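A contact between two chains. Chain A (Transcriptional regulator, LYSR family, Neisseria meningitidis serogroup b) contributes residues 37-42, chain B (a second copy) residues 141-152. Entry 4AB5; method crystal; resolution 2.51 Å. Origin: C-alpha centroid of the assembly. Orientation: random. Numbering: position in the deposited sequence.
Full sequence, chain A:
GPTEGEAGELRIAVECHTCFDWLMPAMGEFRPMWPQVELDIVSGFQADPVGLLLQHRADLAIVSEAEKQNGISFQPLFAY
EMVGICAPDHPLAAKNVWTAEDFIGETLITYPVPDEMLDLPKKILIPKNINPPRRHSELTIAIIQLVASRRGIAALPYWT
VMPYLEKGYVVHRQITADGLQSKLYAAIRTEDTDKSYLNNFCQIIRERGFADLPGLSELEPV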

# COMPACT_ATOMS: atom_id res chain seq x y z
N VAL A 37 -18.90 6.04 18.44
CA VAL A 37 -19.22 6.05 17.02
C VAL A 37 -18.41 4.88 16.44
O VAL A 37 -17.19 4.88 16.51
CB VAL A 37 -18.88 7.40 16.33
CG1 VAL A 37 -19.00 7.29 14.81
CG2 VAL A 37 -19.76 8.53 16.86
N GLU A 38 -19.10 3.86 15.93
CA GLU A 38 -18.50 2.67 15.33
C GLU A 38 -17.95 3.02 13.95
O GLU A 38 -18.69 3.45 13.06
CB GLU A 38 -19.54 1.55 15.25
CG GLU A 38 -19.81 0.86 16.58
CD GLU A 38 -20.93 -0.17 16.54
OE1 GLU A 38 -22.11 0.24 16.59
OE2 GLU A 38 -20.63 -1.38 16.46
N LEU A 39 -16.63 2.86 13.78
CA LEU A 39 -15.94 3.18 12.54
C LEU A 39 -15.80 1.96 11.64
O LEU A 39 -15.67 0.84 12.13
CB LEU A 39 -14.56 3.80 12.83
CG LEU A 39 -14.52 5.27 13.30
CD1 LEU A 39 -13.17 5.60 13.92
CD2 LEU A 39 -14.79 6.24 12.14
N ASP A 40 -15.84 2.19 10.32
CA ASP A 40 -15.69 1.15 9.30
C ASP A 40 -15.22 1.76 7.98
O ASP A 40 -15.42 2.96 7.75
CB ASP A 40 -17.00 0.36 9.10
CG ASP A 40 -16.80 -1.06 8.60
OD1 ASP A 40 -15.64 -1.51 8.56
OD2 ASP A 40 -17.81 -1.72 8.28
N ILE A 41 -14.56 0.94 7.14
CA ILE A 41 -14.10 1.33 5.81
C ILE A 41 -14.84 0.46 4.82
O ILE A 41 -14.79 -0.77 4.95
CB ILE A 41 -12.55 1.27 5.63
CG1 ILE A 41 -11.82 2.19 6.65
CG2 ILE A 41 -12.14 1.62 4.19
CD1 ILE A 41 -10.45 1.68 7.09
N VAL A 42 -15.56 1.08 3.88
CA VAL A 42 -16.33 0.40 2.83
C VAL A 42 -15.56 0.70 1.53
O VAL A 42 -15.72 1.78 0.95
CB VAL A 42 -17.83 0.85 2.81
CG1 VAL A 42 -18.67 -0.05 1.92
CG2 VAL A 42 -18.42 0.89 4.21
N ILE B 141 -2.00 0.12 6.61
CA ILE B 141 -2.59 1.27 7.31
C ILE B 141 -4.12 1.11 7.49
O ILE B 141 -4.65 1.49 8.53
CB ILE B 141 -2.17 2.63 6.69
CG1 ILE B 141 -2.64 2.79 5.22
CG2 ILE B 141 -0.66 2.85 6.84
CD1 ILE B 141 -2.48 4.20 4.63
N ALA B 142 -4.79 0.48 6.50
CA ALA B 142 -6.23 0.21 6.55
C ALA B 142 -6.51 -0.99 7.47
O ALA B 142 -7.48 -0.94 8.21
CB ALA B 142 -6.77 -0.04 5.15
N ILE B 143 -5.63 -2.03 7.46
CA ILE B 143 -5.74 -3.18 8.36
C ILE B 143 -5.73 -2.72 9.82
O ILE B 143 -6.65 -3.07 10.56
CB ILE B 143 -4.68 -4.29 8.08
CG1 ILE B 143 -4.92 -4.96 6.69
CG2 ILE B 143 -4.66 -5.35 9.22
CD1 ILE B 143 -3.87 -5.97 6.23
N ILE B 144 -4.72 -1.89 10.21
CA ILE B 144 -4.57 -1.35 11.55
C ILE B 144 -5.78 -0.54 12.00
O ILE B 144 -6.25 -0.76 13.12
CB ILE B 144 -3.18 -0.64 11.75
CG1 ILE B 144 -2.11 -1.68 12.11
CG2 ILE B 144 -3.21 0.48 12.81
CD1 ILE B 144 -1.15 -1.90 11.10
N GLN B 145 -6.32 0.33 11.12
CA GLN B 145 -7.50 1.14 11.47
C GLN B 145 -8.76 0.31 11.65
O GLN B 145 -9.58 0.64 12.49
CB GLN B 145 -7.74 2.30 10.49
CG GLN B 145 -6.66 3.39 10.53
CD GLN B 145 -6.39 3.97 11.90
OE1 GLN B 145 -7.29 4.23 12.69
NE2 GLN B 145 -5.13 4.23 12.19
N LEU B 146 -8.89 -0.78 10.89
CA LEU B 146 -10.00 -1.73 10.98
C LEU B 146 -9.89 -2.53 12.29
O LEU B 146 -10.90 -2.71 12.98
CB LEU B 146 -10.01 -2.67 9.76
CG LEU B 146 -10.55 -2.10 8.45
CD1 LEU B 146 -10.32 -3.08 7.33
CD2 LEU B 146 -12.02 -1.75 8.55
N VAL B 147 -8.66 -2.96 12.64
CA VAL B 147 -8.39 -3.68 13.89
C VAL B 147 -8.72 -2.75 15.10
O VAL B 147 -9.47 -3.15 15.99
CB VAL B 147 -6.95 -4.28 13.94
CG1 VAL B 147 -6.64 -4.88 15.30
CG2 VAL B 147 -6.74 -5.34 12.86
N ALA B 148 -8.22 -1.49 15.07
CA ALA B 148 -8.43 -0.46 16.09
C ALA B 148 -9.90 -0.10 16.32
O ALA B 148 -10.28 0.29 17.44
CB ALA B 148 -7.64 0.79 15.74
N SER B 149 -10.73 -0.23 15.27
CA SER B 149 -12.17 0.06 15.29
C SER B 149 -12.98 -1.18 15.69
O SER B 149 -14.21 -1.17 15.60
CB SER B 149 -12.61 0.59 13.93
OG SER B 149 -11.86 1.73 13.55
N ARG B 150 -12.28 -2.25 16.15
CA ARG B 150 -12.83 -3.55 16.58
C ARG B 150 -13.57 -4.29 15.46
O ARG B 150 -14.49 -5.06 15.73
CB ARG B 150 -13.67 -3.42 17.87
CG ARG B 150 -12.82 -3.25 19.13
CD ARG B 150 -13.64 -3.30 20.41
NE ARG B 150 -14.17 -4.64 20.68
CZ ARG B 150 -14.83 -4.98 21.79
NH1 ARG B 150 -15.04 -4.09 22.75
NH2 ARG B 150 -15.29 -6.22 21.93
N ARG B 151 -13.13 -4.08 14.20
CA ARG B 151 -13.71 -4.71 13.01
C ARG B 151 -13.19 -6.13 12.78
O ARG B 151 -13.70 -6.85 11.91
CB ARG B 151 -13.55 -3.82 11.76
CG ARG B 151 -14.45 -2.59 11.78
CD ARG B 151 -15.89 -3.01 11.59
NE ARG B 151 -16.84 -1.92 11.79
CZ ARG B 151 -17.56 -1.77 12.89
NH1 ARG B 151 -17.44 -2.63 13.90
NH2 ARG B 151 -18.41 -0.75 13.00
N GLY B 152 -12.21 -6.52 13.58
CA GLY B 152 -11.57 -7.83 13.54
C GLY B 152 -10.20 -7.81 14.18
O GLY B 152 -9.85 -6.84 14.87

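Strand 37-42 of chain A runs nearly antiparallel to helix 141-148 of chain B: their N-to-C directions differ by 151°, and the axes approach to 8.2 Å, a spacing that leaves room for side chains between the backbones. The register follows from the nearest CA pairs, Leu A39 CA to Ser B149 CA at 5.6 Å and Asp A40 CA to Leu B146 CA at 6.6 Å. Together the stretches bury 388 Å², and no hydrogen bond crosses between them.

Charge pairing centers on Arg B151, whose backbone N hydrogen-bonds to Leu B146 O (2.9 Å). Its CA-to-CB bond points toward the strand, and its side chain forms a salt bridge with Asp A40, NE to OD1 at 3.5 Å. The carboxylate carbon lies near the guanidinium plane, at its edge. Glu A38 adds a longer-range attraction, since its OE2 stands 4.2 Å from Arg B151 NH2, beyond salt-bridge range.

Proximity alone does not make a bond at Leu A39. Its carbonyl O is 3.0 Å from Arg B151 NE and 3.3 Å from Arg B151 NH2, yet it sits over one face of the guanidinium, whereas the N-H bonds lie in the plane; the angles are therefore poor. The contact is electrostatically plausible but not a hydrogen bond.

Apolar packing joins Ile A41 to Leu B146, CD1 to CG at 4.0 Å. Both CA-to-CB bonds point sideways, but the side-chain ends come nearer the opposing stretch. Ile A41 CD1 also lies 4.1 Å from Ala B142 O, so it reaches the helix backbone as well.

Ser B149 meets Leu A39 through van der Waals contact, OG to CB at 3.5 Å. Its hydroxyl donates back to Gln B145 O (OG to O, 2.7 Å), tying the side chain back to the backbone of Gln B145, within the helix.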